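Local atomic coordinates of putative nucleoprotein (Infectious salmon anemia virus, PDB entry 4EWC), a protein that encapsidates the negative-strand viral RNA, protecting it from nucleases and forming the ribonucleoprotein that serves as template for transcription and replication. Residues Ile183-Asp188 / Leu229-Arg234; Thr292-Glu296 / Ala451-Cys455; Arg346-Gln352 / Phe379-Arg385. One frame throughout, in Å; residues are numbered along the deposited sequence.

Contact 1 of 3, residues Ile183-Asp188 / Leu229-Arg234; sequences ILALAD and LKAAFR
Two helical segments, 183-188 and 229-234, cross almost at a right angle. The signed crossing angle is -89° and the axes approach to 8.9 Å. A187 and K230 mark the crossing point, with CA atoms 5.2 Å apart. The small A187 side chain points at the other helix, and its CB lies 3.9 Å from L229 CG. L229, chi1 t, extends the apolar patch: its CD2 is 4.0 Å from I183 CG2. L184 CD1 sits over one face of the F233 ring, a CH-pi contact 4.2 Å from the centroid.

The polar end is a salt bridge. R234, with chi1 and chi2 both m, presents its guanidinium edge to D188, whose chi1 is t. D188 OD1 accepts from R234 NH2 at 2.7 Å and from R234 NE at 2.8 Å. A weak bond also runs from R234 NH2 to D188 O, 3.1 Å. D188 OD2 is taken by the hydroxyl of Y304. Within each helix, i to i+4 bonds satisfy the amides of A187, D188, F233 and R234. Helices 142-162 and 253-269 pack around the pair. R234 thus neutralises D188, whose two carboxylate oxygens both have partners, so a charge can sit beside this apolar orthogonal crossing.

Contact 2 of 3, residues Thr292-Glu296 / Ala451-Cys455; sequences TTLAE and ATAFC
F454 is the largest contributor, 114 of the 259 Å² buried, and no hydrogen bond joins the two segments. The ring lies flat on backbone: T293 CA is 3.7 Å from its centroid and 8° off the normal, a CH-pi contact. F454 chi1 is m. T292 O is 3.5 Å from F454 CZ. At the ring edge, E296 N is 3.6 Å from F454 CE2.

Residues 292-294 form a 3-10 segment, with A295 N bonded to T292 O at 2.8 Å. E296 follows in extended conformation. Opposite CA pairs are T293-F454, 5.8 Å, and E296-T452, 6.3 Å. A451, with positive phi, is the C-prime residue of a Schellman motif ending helix 438-449. A type I turn spans T452-C455, and F454 N donates to T452 OG1 at 3.2 Å, an ST turn.

T292, T293 and E296 find polar partners outside: A289 O, N517 of the second subunit and K266. A ring laid on backbone, not hydrogen bonding, thus ties the helical-bundle region to the C-terminal region.

Contact 3 of 3, residues Arg346-Gln352 / Phe379-Arg385; sequences RCRTEEQ and FLIDPPR
Both segments belong to the helical-bundle region, where the start of helix 350-358 is bonded to the exit of helix 369-381. T349 is the N-cap of the first helix, and D382 is the first residue to leave the second. CA atoms of R346 and R385 are 4.8 Å apart; those of Q352 and F379 are 7.8 Å apart.

Backbone and side-chain hydrogen bonds dominate. R385 N donates to R346 O at 2.8 Å. In return, R346 NE and NH2 both donate to R385 O, at 3.2 and 3.0 Å. R348, chi1 m, reaches P383 O through NH1 at 2.9 Å. Q352, chi1 m, gives NE2 to D382 O at 2.8 Å. Its OE1 accepts from T349 OG1 at 2.6 Å, while Q352 N makes a weak capping bond to T349 OG1, 3.5 Å. R385 NE bonds G345 O.

The D382 charge is paired outside, in a salt bridge with R563 of helix 550-564.

Nonpolar contact is smaller. C347 SG approaches the F379 ring obliquely, 3.9 Å from F379 CZ, a sulfur-aromatic contact. R348 CG is 3.6 Å from R385 CG and also lies over one face of the R385 guanidinium. P383 and P384 have extended backbone, psi 149° and 169°. P383 also packs on G523 of the second subunit.

One water bridges the segments: it accepts from R348 N at 2.7 Å and lies 2.9 Å from P383 O.

Contact 2 lies deepest, with its centre about 5 Å from the chain centre; contacts 3 and 1 lie about 19 and 22 Å out. All three are largely buried, though contact 3 has the exposed R385 at its margin. Contact 1 pairs two other helices, 174-188 and 226-236, and its nearest atoms are about 15 Å from contact 2. Contacts 2 and 3 meet at helix 369-381: T293 and L294 pack on its F379 and L380. Both also meet the second subunit, which contact 1 does not. Chemistry differs likewise: helix packing plus a salt bridge in contact 1, one ring on backbone in contact 2, and many hydrogen bonds to backbone carbonyls in contact 3.

Contact 1 of 3, residues Ile183-Asp188 / Leu229-Arg234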
loop_
_atom_site.group_PDB
_atom_site.type_symbol
_atom_site.label_atom_id
_atom_site.label_comp_id
_atom_site.label_asym_id
_atom_site.label_seq_id
_atom_site.Cartn_x
_atom_site.Cartn_y
_atom_site.Cartn_z
ATOM N N ILE A 183 31.375 -9.930 12.972
ATOM C CA ILE A 183 32.695 -10.259 13.483
ATOM C C ILE A 183 32.995 -11.743 13.274
ATOM O O ILE A 183 34.126 -12.133 12.965
ATOM C CB ILE A 183 32.863 -9.826 14.954
ATOM C CG1 ILE A 183 34.332 -9.811 15.340
ATOM C CG2 ILE A 183 32.077 -10.692 15.892
ATOM C CD1 ILE A 183 35.105 -8.761 14.599
ATOM N N LEU A 184 31.965 -12.566 13.412
ATOM C CA LEU A 184 32.116 -13.993 13.183
ATOM C C LEU A 184 32.529 -14.240 11.747
ATOM O O LEU A 184 33.504 -14.938 11.492
ATOM C CB LEU A 184 30.817 -14.723 13.484
ATOM C CG LEU A 184 30.764 -16.218 13.156
ATOM C CD1 LEU A 184 32.052 -16.944 13.507
ATOM C CD2 LEU A 184 29.611 -16.842 13.898
ATOM N N ALA A 185 31.772 -13.664 10.817
ATOM C CA ALA A 185 32.099 -13.763 9.401
ATOM C C ALA A 185 33.538 -13.306 9.166
ATOM O O ALA A 185 34.302 -13.950 8.444
ATOM C CB ALA A 185 31.130 -12.944 8.569
ATOM N N LEU A 186 33.909 -12.203 9.801
ATOM C CA LEU A 186 35.282 -11.718 9.751
ATOM C C LEU A 186 36.327 -12.742 10.239
ATOM O O LEU A 186 37.328 -12.971 9.566
ATOM C CB LEU A 186 35.404 -10.417 10.552
ATOM C CG LEU A 186 36.777 -9.751 10.483
ATOM C CD1 LEU A 186 37.181 -9.519 9.046
ATOM C CD2 LEU A 186 36.768 -8.441 11.235
ATOM N N ALA A 187 36.088 -13.348 11.404
ATOM C CA ALA A 187 37.010 -14.342 11.962
ATOM C C ALA A 187 37.158 -15.576 11.068
ATOM O O ALA A 187 38.258 -16.078 10.836
ATOM C CB ALA A 187 36.561 -14.762 13.356
ATOM N N ASP A 188 36.035 -16.068 10.570
ATOM C CA ASP A 188 36.035 -17.233 9.696
ATOM C C ASP A 188 36.771 -16.983 8.368
ATOM O O ASP A 188 37.120 -17.918 7.670
ATOM C CB ASP A 188 34.601 -17.692 9.437
ATOM C CG ASP A 188 34.539 -19.046 8.789
ATOM O OD1 ASP A 188 35.302 -19.939 9.200
ATOM O OD2 ASP A 188 33.729 -19.229 7.855
ATOM N N LEU A 229 38.065 -16.683 18.285
ATOM C CA LEU A 229 36.729 -16.758 17.708
ATOM C C LEU A 229 36.642 -17.777 16.575
ATOM O O LEU A 229 35.657 -18.498 16.455
ATOM C CB LEU A 229 36.255 -15.386 17.232
ATOM C CG LEU A 229 34.808 -15.450 16.721
ATOM C CD1 LEU A 229 33.914 -16.194 17.730
ATOM C CD2 LEU A 229 34.235 -14.065 16.375
ATOM N N LYS A 230 37.678 -17.827 15.747
ATOM C CA LYS A 230 37.721 -18.745 14.629
ATOM C C LYS A 230 37.792 -20.191 15.118
ATOM O O LYS A 230 36.996 -21.033 14.716
ATOM C CB LYS A 230 38.926 -18.420 13.748
ATOM C CG LYS A 230 39.127 -19.388 12.615
ATOM C CD LYS A 230 40.443 -19.150 11.934
ATOM C CE LYS A 230 40.485 -19.939 10.627
ATOM N NZ LYS A 230 41.702 -19.664 9.819
ATOM N N ALA A 231 38.755 -20.456 15.996
ATOM C CA ALA A 231 38.959 -21.779 16.589
ATOM C C ALA A 231 37.719 -22.316 17.305
ATOM O O ALA A 231 37.392 -23.501 17.186
ATOM C CB ALA A 231 40.160 -21.754 17.551
ATOM N N ALA A 232 37.044 -21.434 18.038
ATOM C CA ALA A 232 35.835 -21.775 18.765
ATOM C C ALA A 232 34.739 -22.174 17.791
ATOM O O ALA A 232 34.048 -23.186 17.971
ATOM C CB ALA A 232 35.385 -20.595 19.614
ATOM N N PHE A 233 34.597 -21.374 16.743
ATOM C CA PHE A 233 33.672 -21.668 15.661
ATOM C C PHE A 233 33.973 -23.023 14.977
ATOM O O PHE A 233 33.106 -23.893 14.918
ATOM C CB PHE A 233 33.656 -20.505 14.655
ATOM C CG PHE A 233 32.820 -20.769 13.436
ATOM C CD1 PHE A 233 31.487 -21.118 13.566
ATOM C CD2 PHE A 233 33.363 -20.646 12.154
ATOM C CE1 PHE A 233 30.709 -21.349 12.442
ATOM C CE2 PHE A 233 32.591 -20.870 11.021
ATOM C CZ PHE A 233 31.264 -21.225 11.157
ATOM N N ARG A 234 35.198 -23.204 14.486
ATOM C CA ARG A 234 35.584 -24.427 13.760
ATOM C C ARG A 234 35.387 -25.735 14.561
ATOM O O ARG A 234 35.202 -26.805 13.984
ATOM C CB ARG A 234 37.036 -24.333 13.301
ATOM C CG ARG A 234 37.335 -23.166 12.383
ATOM C CD ARG A 234 36.631 -23.319 11.056
ATOM N NE ARG A 234 36.759 -22.118 10.215
ATOM C CZ ARG A 234 37.708 -21.937 9.299
ATOM N NH1 ARG A 234 38.626 -22.873 9.103
ATOM N NH2 ARG A 234 37.740 -20.822 8.589
#

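Contact 2 of 3, residues Thr292-Glu296 / Ala451-Cys455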
loop_
_atom_site.group_PDB
_atom_site.type_symbol
_atom_site.label_atom_id
_atom_site.label_comp_id
_atom_site.label_asym_id
_atom_site.label_seq_id
_atom_site.Cartn_x
_atom_site.Cartn_y
_atom_site.Cartn_z
ATOM N N THR A 292 18.529 -2.486 -9.943
ATOM C CA THR A 292 19.151 -2.608 -8.622
ATOM C C THR A 292 18.487 -3.735 -7.848
ATOM O O THR A 292 19.150 -4.465 -7.123
ATOM C CB THR A 292 19.071 -1.304 -7.828
ATOM O OG1 THR A 292 19.680 -0.253 -8.593
ATOM C CG2 THR A 292 19.805 -1.433 -6.478
ATOM N N THR A 293 17.183 -3.903 -8.046
ATOM C CA THR A 293 16.445 -4.971 -7.377
ATOM C C THR A 293 16.989 -6.366 -7.698
ATOM O O THR A 293 16.703 -7.323 -6.992
ATOM C CB THR A 293 14.917 -4.900 -7.647
ATOM O OG1 THR A 293 14.637 -5.213 -9.016
ATOM C CG2 THR A 293 14.374 -3.499 -7.310
ATOM N N LEU A 294 17.806 -6.468 -8.737
ATOM C CA LEU A 294 18.440 -7.728 -9.082
ATOM C C LEU A 294 19.789 -7.922 -8.398
ATOM O O LEU A 294 20.502 -8.889 -8.695
ATOM C CB LEU A 294 18.625 -7.840 -10.593
ATOM C CG LEU A 294 17.347 -7.631 -11.406
ATOM C CD1 LEU A 294 17.681 -7.632 -12.892
ATOM C CD2 LEU A 294 16.285 -8.662 -11.045
ATOM N N ALA A 295 20.132 -7.023 -7.476
ATOM C CA ALA A 295 21.434 -7.083 -6.824
ATOM C C ALA A 295 21.373 -7.472 -5.344
ATOM O O ALA A 295 22.303 -7.161 -4.599
ATOM C CB ALA A 295 22.162 -5.770 -6.987
ATOM N N GLU A 296 20.303 -8.145 -4.917
ATOM C CA GLU A 296 20.204 -8.558 -3.520
ATOM C C GLU A 296 21.427 -9.380 -3.093
ATOM O O GLU A 296 21.923 -10.194 -3.852
ATOM C CB GLU A 296 18.894 -9.309 -3.233
ATOM C CG GLU A 296 18.879 -10.776 -3.622
ATOM C CD GLU A 296 17.472 -11.358 -3.640
ATOM O OE1 GLU A 296 17.094 -12.139 -2.713
ATOM O OE2 GLU A 296 16.737 -11.012 -4.593
ATOM N N ALA A 451 14.851 -11.497 4.273
ATOM C CA ALA A 451 16.191 -11.548 3.671
ATOM C C ALA A 451 16.308 -10.814 2.338
ATOM O O ALA A 451 16.984 -11.288 1.427
ATOM C CB ALA A 451 16.638 -13.000 3.493
ATOM N N THR A 452 15.655 -9.662 2.228
ATOM C CA THR A 452 15.758 -8.862 1.003
ATOM C C THR A 452 15.266 -7.435 1.159
ATOM O O THR A 452 14.171 -7.196 1.655
ATOM C CB THR A 452 15.031 -9.523 -0.207
ATOM O OG1 THR A 452 15.301 -8.759 -1.392
ATOM C CG2 THR A 452 13.501 -9.661 0.031
ATOM N N ALA A 453 16.070 -6.476 0.719
ATOM C CA ALA A 453 15.622 -5.077 0.740
ATOM C C ALA A 453 14.587 -4.790 -0.346
ATOM O O ALA A 453 14.005 -3.715 -0.371
ATOM C CB ALA A 453 16.807 -4.109 0.627
ATOM N N PHE A 454 14.347 -5.743 -1.235
ATOM C CA PHE A 454 13.541 -5.450 -2.410
ATOM C C PHE A 454 12.157 -6.039 -2.341
ATOM O O PHE A 454 11.462 -6.141 -3.357
ATOM C CB PHE A 454 14.288 -5.880 -3.677
ATOM C CG PHE A 454 15.666 -5.312 -3.748
ATOM C CD1 PHE A 454 15.848 -3.937 -3.796
ATOM C CD2 PHE A 454 16.780 -6.127 -3.685
ATOM C CE1 PHE A 454 17.100 -3.399 -3.819
ATOM C CE2 PHE A 454 18.052 -5.574 -3.705
ATOM C CZ PHE A 454 18.206 -4.209 -3.776
ATOM N N CYS A 455 11.759 -6.409 -1.125
ATOM C CA CYS A 455 10.463 -7.047 -0.893
ATOM C C CYS A 455 9.372 -6.004 -0.961
ATOM O O CYS A 455 9.611 -4.841 -0.691
ATOM C CB CYS A 455 10.423 -7.711 0.473
ATOM S SG CYS A 455 8.839 -8.492 0.886
#

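Contact 3 of 3, residues Arg346-Gln352 / Phe379-Arg385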
loop_
_atom_site.group_PDB
_atom_site.type_symbol
_atom_site.label_atom_id
_atom_site.label_comp_id
_atom_site.label_asym_id
_atom_site.label_seq_id
_atom_site.Cartn_x
_atom_site.Cartn_y
_atom_site.Cartn_z
ATOM N N ARG A 346 19.280 -20.318 -13.786
ATOM C CA ARG A 346 18.539 -19.518 -12.826
ATOM C C ARG A 346 17.215 -19.054 -13.399
ATOM O O ARG A 346 16.337 -18.613 -12.661
ATOM C CB ARG A 346 19.368 -18.341 -12.286
ATOM C CG ARG A 346 20.492 -18.772 -11.350
ATOM C CD ARG A 346 21.154 -17.607 -10.675
ATOM N NE ARG A 346 20.406 -17.111 -9.521
ATOM C CZ ARG A 346 20.823 -16.111 -8.742
ATOM N NH1 ARG A 346 21.976 -15.510 -9.007
ATOM N NH2 ARG A 346 20.094 -15.702 -7.700
ATOM N N CYS A 347 17.067 -19.179 -14.712
ATOM C CA CYS A 347 15.821 -18.823 -15.359
ATOM C C CYS A 347 14.695 -19.782 -15.011
ATOM O O CYS A 347 14.893 -20.993 -14.898
ATOM C CB CYS A 347 15.988 -18.756 -16.873
ATOM S SG CYS A 347 17.132 -17.537 -17.410
ATOM N N ARG A 348 13.504 -19.212 -14.864
ATOM C CA ARG A 348 12.330 -19.955 -14.455
ATOM C C ARG A 348 11.226 -19.853 -15.494
ATOM O O ARG A 348 10.164 -20.464 -15.341
ATOM C CB ARG A 348 11.842 -19.466 -13.116
ATOM C CG ARG A 348 12.802 -19.808 -11.991
ATOM C CD ARG A 348 12.538 -18.966 -10.757
ATOM N NE ARG A 348 11.185 -19.121 -10.251
ATOM C CZ ARG A 348 10.227 -18.207 -10.382
ATOM N NH1 ARG A 348 10.465 -17.051 -11.006
ATOM N NH2 ARG A 348 9.019 -18.447 -9.880
ATOM N N THR A 349 11.473 -19.079 -16.543
ATOM C CA THR A 349 10.629 -19.143 -17.715
ATOM C C THR A 349 11.486 -19.445 -18.933
ATOM O O THR A 349 12.674 -19.126 -18.959
ATOM C CB THR A 349 9.837 -17.840 -17.948
ATOM O OG1 THR A 349 10.727 -16.791 -18.361
ATOM C CG2 THR A 349 9.073 -17.431 -16.689
ATOM N N GLU A 350 10.881 -20.066 -19.941
ATOM C CA GLU A 350 11.610 -20.488 -21.138
ATOM C C GLU A 350 12.094 -19.280 -21.902
ATOM O O GLU A 350 13.181 -19.281 -22.474
ATOM C CB GLU A 350 10.718 -21.339 -22.038
ATOM C CG GLU A 350 11.399 -21.770 -23.331
ATOM C CD GLU A 350 12.505 -22.790 -23.087
ATOM O OE1 GLU A 350 12.720 -23.165 -21.917
ATOM O OE2 GLU A 350 13.153 -23.213 -24.063
ATOM N N GLU A 351 11.252 -18.255 -21.908
ATOM C CA GLU A 351 11.569 -17.004 -22.564
ATOM C C GLU A 351 12.916 -16.453 -22.112
ATOM O O GLU A 351 13.720 -16.023 -22.920
ATOM C CB GLU A 351 10.470 -15.990 -22.276
ATOM C CG GLU A 351 10.810 -14.562 -22.673
ATOM C CD GLU A 351 10.842 -14.357 -24.163
ATOM O OE1 GLU A 351 9.931 -14.864 -24.863
ATOM O OE2 GLU A 351 11.776 -13.676 -24.646
ATOM N N GLN A 352 13.154 -16.471 -20.805
ATOM C CA GLN A 352 14.416 -16.000 -20.256
ATOM C C GLN A 352 15.580 -16.926 -20.625
ATOM O O GLN A 352 16.703 -16.467 -20.833
ATOM C CB GLN A 352 14.289 -15.831 -18.761
ATOM C CG GLN A 352 13.369 -14.684 -18.407
ATOM C CD GLN A 352 12.821 -14.728 -16.981
ATOM O OE1 GLN A 352 12.278 -15.735 -16.530
ATOM N NE2 GLN A 352 12.945 -13.610 -16.279
ATOM N N PHE A 379 13.801 -10.146 -15.972
ATOM C CA PHE A 379 14.108 -10.559 -14.617
ATOM C C PHE A 379 13.329 -9.749 -13.584
ATOM O O PHE A 379 13.061 -10.236 -12.500
ATOM C CB PHE A 379 15.613 -10.498 -14.383
ATOM C CG PHE A 379 16.310 -11.770 -14.733
ATOM C CD1 PHE A 379 15.815 -12.985 -14.262
ATOM C CD2 PHE A 379 17.442 -11.774 -15.533
ATOM C CE1 PHE A 379 16.449 -14.185 -14.573
ATOM C CE2 PHE A 379 18.077 -12.971 -15.860
ATOM C CZ PHE A 379 17.574 -14.185 -15.385
ATOM N N LEU A 380 12.952 -8.527 -13.938
ATOM C CA LEU A 380 12.052 -7.741 -13.110
ATOM C C LEU A 380 10.629 -8.286 -13.151
ATOM O O LEU A 380 9.902 -8.194 -12.174
ATOM C CB LEU A 380 12.012 -6.287 -13.573
ATOM C CG LEU A 380 13.301 -5.492 -13.658
ATOM C CD1 LEU A 380 12.911 -4.070 -13.986
ATOM C CD2 LEU A 380 14.120 -5.567 -12.365
ATOM N N ILE A 381 10.229 -8.809 -14.300
ATOM C CA ILE A 381 8.942 -9.471 -14.424
ATOM C C ILE A 381 8.911 -10.875 -13.765
ATOM O O ILE A 381 7.971 -11.215 -13.038
ATOM C CB ILE A 381 8.540 -9.610 -15.907
ATOM C CG1 ILE A 381 8.405 -8.233 -16.562
ATOM C CG2 ILE A 381 7.237 -10.416 -16.054
ATOM C CD1 ILE A 381 8.459 -8.293 -18.092
ATOM N N ASP A 382 9.930 -11.685 -14.044
ATOM C CA ASP A 382 10.017 -13.041 -13.532
ATOM C C ASP A 382 11.360 -13.293 -12.858
ATOM O O ASP A 382 12.307 -13.692 -13.530
ATOM C CB ASP A 382 9.884 -14.039 -14.678
ATOM C CG ASP A 382 8.451 -14.236 -15.128
ATOM O OD1 ASP A 382 7.642 -14.732 -14.305
ATOM O OD2 ASP A 382 8.136 -13.920 -16.312
ATOM N N PRO A 383 11.441 -13.078 -11.531
ATOM C CA PRO A 383 12.709 -13.166 -10.782
ATOM C C PRO A 383 13.505 -14.450 -11.059
ATOM O O PRO A 383 12.911 -15.497 -11.319
ATOM C CB PRO A 383 12.260 -13.149 -9.307
ATOM C CG PRO A 383 10.914 -12.534 -9.316
ATOM C CD PRO A 383 10.285 -12.804 -10.658
ATOM N N PRO A 384 14.842 -14.371 -10.985
ATOM C CA PRO A 384 15.705 -15.559 -11.111
ATOM C C PRO A 384 15.535 -16.490 -9.914
ATOM O O PRO A 384 14.923 -16.079 -8.922
ATOM C CB PRO A 384 17.115 -14.960 -11.097
ATOM C CG PRO A 384 16.964 -13.698 -10.278
ATOM C CD PRO A 384 15.599 -13.162 -10.613
ATOM N N ARG A 385 16.072 -17.705 -9.984
ATOM C CA ARG A 385 15.975 -18.632 -8.850
ATOM C C ARG A 385 16.693 -18.060 -7.648
ATOM O O ARG A 385 17.871 -17.729 -7.717
ATOM C CB ARG A 385 16.562 -19.997 -9.194
ATOM C CG ARG A 385 15.810 -20.730 -10.267
ATOM C CD ARG A 385 16.490 -22.034 -10.634
ATOM N NE ARG A 385 15.897 -22.579 -11.844
ATOM C CZ ARG A 385 14.774 -23.291 -11.856
ATOM N NH1 ARG A 385 14.136 -23.539 -10.714
ATOM N NH2 ARG A 385 14.290 -23.757 -13.005
HETATM O O HOH W 1 13.611 -16.698 -13.890
#